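Local coordinates for protein kunitz-type serine protease inhibitor homolog calcicludine (Dendroaspis angusticeps, PDB 5YV7) that blocks L-type calcium channels as a mamba-venom toxin and has the fold of the Kunitz-type serine protease inhibitors, at residues P3-Y6 against C7-V11; G51-R54 against K55-G59. All coordinates share one frame; numbering follows the deposited sequence.

How the contacts relate
Contact 1, in the N-terminal loop ahead of strand 20-26, comes first along the chain and is closed before contact 2 begins on the C-terminal helix 50-58. Their centres lie about 11 Å apart, yet the two touch, because the two ends of the 60-residue chain meet in the fold. The disulfide from Cys-7 SG to Cys-57 SG, 2.0 Å long, joins them covalently, and packing adds to it: Pro-3 CB comes within 3.3 Å of Cys-57 O, and Tyr-6 OH within 3.4 Å of Lys-56 CD. Phe-25 of strand 20-26 touches residues of both contacts. The disulfide thus holds the N-terminal stretch to the C-terminal helix, both packed on Phe-25, as in other Kunitz domains.

Contact 1. Residues P3-Y6 against C7-V11; sequences PPWY and CKEPV
Trp-5 O is gripped from two directions: Lys-8 N donates to it at 2.9 Å, and a water donates to it at 2.8 Å. The same water gives its other hydrogen to Glu-9 OE2, 2.7 Å away, and so bridges backbone and carboxylate. Lys-8 N stands above the carbonyl plane, with a C=O...N angle of 122°, the bent geometry of a tight turn. One residue earlier Cys-7 N reaches Pro-4 O at 3.1 Å, and one later Glu-9 N makes a weak bond to Tyr-6 O. The three successive bonds all have the i to i+3 spacing of a 3-10 turn.

With CG lying between the backbone N and the carbonyl carbon (chi1 70°), the indole of Trp-5 leans towards the residues that follow it; one ring face has Tyr-6 CB over its centre, while CZ3 meets Glu-9 CG obliquely at 3.9 Å. Cys-7 SG touches two groups at once, 3.7 Å from Pro-4 CG and 4.4 Å from the centroid of the Tyr-6 ring, the latter an oblique sulfur-aromatic contact. Pro-3 CB closes on Cys-7 CB from the preceding arm.

Cys-7, the buried residue here, is disulfide-bonded to Cys-57 of helix 50-58. Both it and Pro-3 touch Phe-25 on strand 20-26, while Tyr-6 packs on Ala-44 and Phe-47 in loops.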
# COMPACT_ATOMS: atom_id res chain seq x y z
N PRO A 3 6.81 3.91 -10.89
CA PRO A 3 6.24 4.33 -9.59
C PRO A 3 7.31 4.87 -8.67
O PRO A 3 8.50 4.53 -8.81
CB PRO A 3 5.65 3.03 -9.04
CG PRO A 3 6.48 1.96 -9.65
CD PRO A 3 6.81 2.45 -11.05
N PRO A 4 6.93 5.73 -7.72
CA PRO A 4 7.88 6.18 -6.68
C PRO A 4 8.27 5.03 -5.76
O PRO A 4 7.64 3.97 -5.74
CB PRO A 4 7.10 7.25 -5.93
CG PRO A 4 5.65 6.91 -6.15
CD PRO A 4 5.59 6.32 -7.54
N TRP A 5 9.33 5.28 -4.97
CA TRP A 5 10.02 4.21 -4.26
C TRP A 5 9.10 3.50 -3.27
O TRP A 5 9.17 2.27 -3.11
CB TRP A 5 11.25 4.76 -3.53
CG TRP A 5 10.88 5.64 -2.35
CD1 TRP A 5 10.61 6.98 -2.38
CD2 TRP A 5 10.71 5.22 -0.99
NE1 TRP A 5 10.29 7.42 -1.12
CE2 TRP A 5 10.34 6.36 -0.25
CE3 TRP A 5 10.83 3.99 -0.32
CZ2 TRP A 5 10.09 6.32 1.14
CZ3 TRP A 5 10.58 3.94 1.07
CH2 TRP A 5 10.21 5.10 1.77
N TYR A 6 8.24 4.25 -2.58
CA TYR A 6 7.45 3.63 -1.53
C TYR A 6 6.42 2.66 -2.09
O TYR A 6 6.00 1.75 -1.36
CB TYR A 6 6.78 4.69 -0.67
CG TYR A 6 6.05 5.78 -1.42
CD1 TYR A 6 4.71 5.64 -1.75
CD2 TYR A 6 6.69 6.96 -1.76
CE1 TYR A 6 4.03 6.64 -2.42
CE2 TYR A 6 6.02 7.97 -2.43
CZ TYR A 6 4.69 7.81 -2.75
OH TYR A 6 4.01 8.80 -3.42
N CYS A 7 6.05 2.81 -3.36
CA CYS A 7 5.15 1.86 -4.01
C CYS A 7 5.81 0.52 -4.29
O CYS A 7 5.12 -0.44 -4.64
CB CYS A 7 4.60 2.47 -5.30
SG CYS A 7 3.71 4.02 -5.02
N LYS A 8 7.13 0.44 -4.16
CA LYS A 8 7.86 -0.80 -4.41
C LYS A 8 8.20 -1.55 -3.13
O LYS A 8 8.79 -2.63 -3.20
CB LYS A 8 9.15 -0.51 -5.19
CG LYS A 8 8.99 -0.39 -6.69
CD LYS A 8 9.99 0.63 -7.26
CE LYS A 8 10.97 0.04 -8.26
NZ LYS A 8 11.80 1.13 -8.91
N GLU A 9 7.87 -1.00 -1.97
CA GLU A 9 8.14 -1.69 -0.72
C GLU A 9 7.20 -2.87 -0.57
O GLU A 9 6.08 -2.85 -1.09
CB GLU A 9 7.99 -0.73 0.45
CG GLU A 9 8.99 0.42 0.43
CD GLU A 9 10.35 -0.02 0.93
OE1 GLU A 9 10.46 -0.35 2.14
OE2 GLU A 9 11.30 -0.05 0.11
N PRO A 10 7.63 -3.93 0.10
CA PRO A 10 6.73 -5.08 0.30
C PRO A 10 5.57 -4.72 1.22
O PRO A 10 5.68 -3.83 2.07
CB PRO A 10 7.64 -6.14 0.94
CG PRO A 10 8.69 -5.31 1.68
CD PRO A 10 8.93 -4.12 0.77
N VAL A 11 4.45 -5.42 1.04
CA VAL A 11 3.31 -5.19 1.91
C VAL A 11 3.73 -5.54 3.33
O VAL A 11 4.45 -6.52 3.56
CB VAL A 11 2.09 -6.00 1.44
CG1 VAL A 11 2.32 -7.52 1.62
CG2 VAL A 11 0.82 -5.54 2.17
O HOH W 1 11.20 0.51 -2.48

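Contact 2. Residues G51-R54 against K55-G59; sequences GECR and KKCLG
Glu-52 and Lys-56, one helical turn apart, run side by side in the same direction and join in a salt bridge, Lys-56 NZ to Glu-52 OE1 at 2.8 Å. OE1 accepts through its anti lone pair, on the side away from OE2, which itself takes a weak hydrogen bond from Gln-48 N. The glutamate gets there on an extended chain, its CG trans to the backbone N (chi1 -177°); the lysine bends at chi3, and its CE rides against Glu-52 CG at 3.7 Å. Arg-54 and Leu-58 form a second i to i+4 pair, also alongside, with Arg-54 CG to Leu-58 CD1 at 4.0 Å.

Backbone bonds repeat the same spacing. Cys-57 N meets Cys-53 O at 2.8 Å, whereas Leu-58 N, 3.0 Å from Arg-54 O, stands 42° out of the carbonyl plane. A wider, pi-type turn spans 55-58, and Gly-59 then leaves helical angles with positive phi (82°).

Cys-53 and Cys-57 put their sulfurs 4.3 Å apart on the buried side, against Phe-25 and Phe-47. Each belongs to a different disulfide, with Cys-32 and Cys-7 respectively, an arrangement characteristic of the C-terminal helix of the Kunitz/BPTI fold.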
# COMPACT_ATOMS: atom_id res chain seq x y z
N GLY A 51 -8.05 4.99 -4.58
CA GLY A 51 -7.76 6.17 -5.38
C GLY A 51 -6.44 6.82 -5.01
O GLY A 51 -5.65 7.19 -5.88
N GLU A 52 -6.19 6.98 -3.70
CA GLU A 52 -4.92 7.54 -3.27
C GLU A 52 -3.76 6.67 -3.73
O GLU A 52 -2.72 7.19 -4.15
CB GLU A 52 -4.91 7.72 -1.75
CG GLU A 52 -3.65 8.37 -1.22
CD GLU A 52 -3.37 8.04 0.25
OE1 GLU A 52 -2.21 8.26 0.68
OE2 GLU A 52 -4.28 7.57 0.98
N CYS A 53 -3.93 5.35 -3.69
CA CYS A 53 -2.90 4.45 -4.19
C CYS A 53 -2.66 4.66 -5.69
O CYS A 53 -1.51 4.74 -6.14
CB CYS A 53 -3.27 3.00 -3.89
SG CYS A 53 -2.10 1.78 -4.56
N ARG A 54 -3.73 4.75 -6.47
CA ARG A 54 -3.57 4.93 -7.91
C ARG A 54 -2.96 6.28 -8.23
O ARG A 54 -2.16 6.40 -9.16
CB ARG A 54 -4.91 4.77 -8.62
CG ARG A 54 -5.33 3.33 -8.72
CD ARG A 54 -6.80 3.21 -8.89
NE ARG A 54 -7.17 1.88 -9.33
CZ ARG A 54 -8.41 1.42 -9.35
NH1 ARG A 54 -9.42 2.19 -8.95
NH2 ARG A 54 -8.66 0.20 -9.77
N LYS A 55 -3.32 7.31 -7.46
CA LYS A 55 -2.76 8.63 -7.70
C LYS A 55 -1.25 8.62 -7.49
O LYS A 55 -0.49 9.08 -8.35
CB LYS A 55 -3.43 9.65 -6.78
CG LYS A 55 -2.84 11.05 -6.89
CD LYS A 55 -3.82 12.10 -6.36
CE LYS A 55 -3.17 13.00 -5.33
NZ LYS A 55 -3.72 14.38 -5.37
N LYS A 56 -0.80 8.05 -6.37
CA LYS A 56 0.61 8.13 -6.03
C LYS A 56 1.45 7.11 -6.79
O LYS A 56 2.54 7.43 -7.26
CB LYS A 56 0.79 7.96 -4.51
CG LYS A 56 0.20 9.11 -3.70
CD LYS A 56 0.79 9.19 -2.31
CE LYS A 56 -0.21 9.75 -1.29
NZ LYS A 56 0.24 9.52 0.12
N CYS A 57 0.96 5.89 -6.93
CA CYS A 57 1.77 4.82 -7.49
C CYS A 57 1.65 4.69 -9.00
O CYS A 57 2.60 4.25 -9.65
CB CYS A 57 1.41 3.48 -6.83
SG CYS A 57 1.76 3.49 -5.06
N LEU A 58 0.49 5.05 -9.57
CA LEU A 58 0.35 5.03 -11.01
C LEU A 58 0.44 6.41 -11.64
O LEU A 58 0.66 6.51 -12.85
CB LEU A 58 -0.98 4.37 -11.40
CG LEU A 58 -1.05 2.87 -11.10
CD1 LEU A 58 -2.44 2.31 -11.36
CD2 LEU A 58 -0.02 2.11 -11.90
N GLY A 59 0.31 7.47 -10.85
CA GLY A 59 0.25 8.80 -11.42
C GLY A 59 -1.12 9.18 -11.92
O GLY A 59 -1.24 10.17 -12.65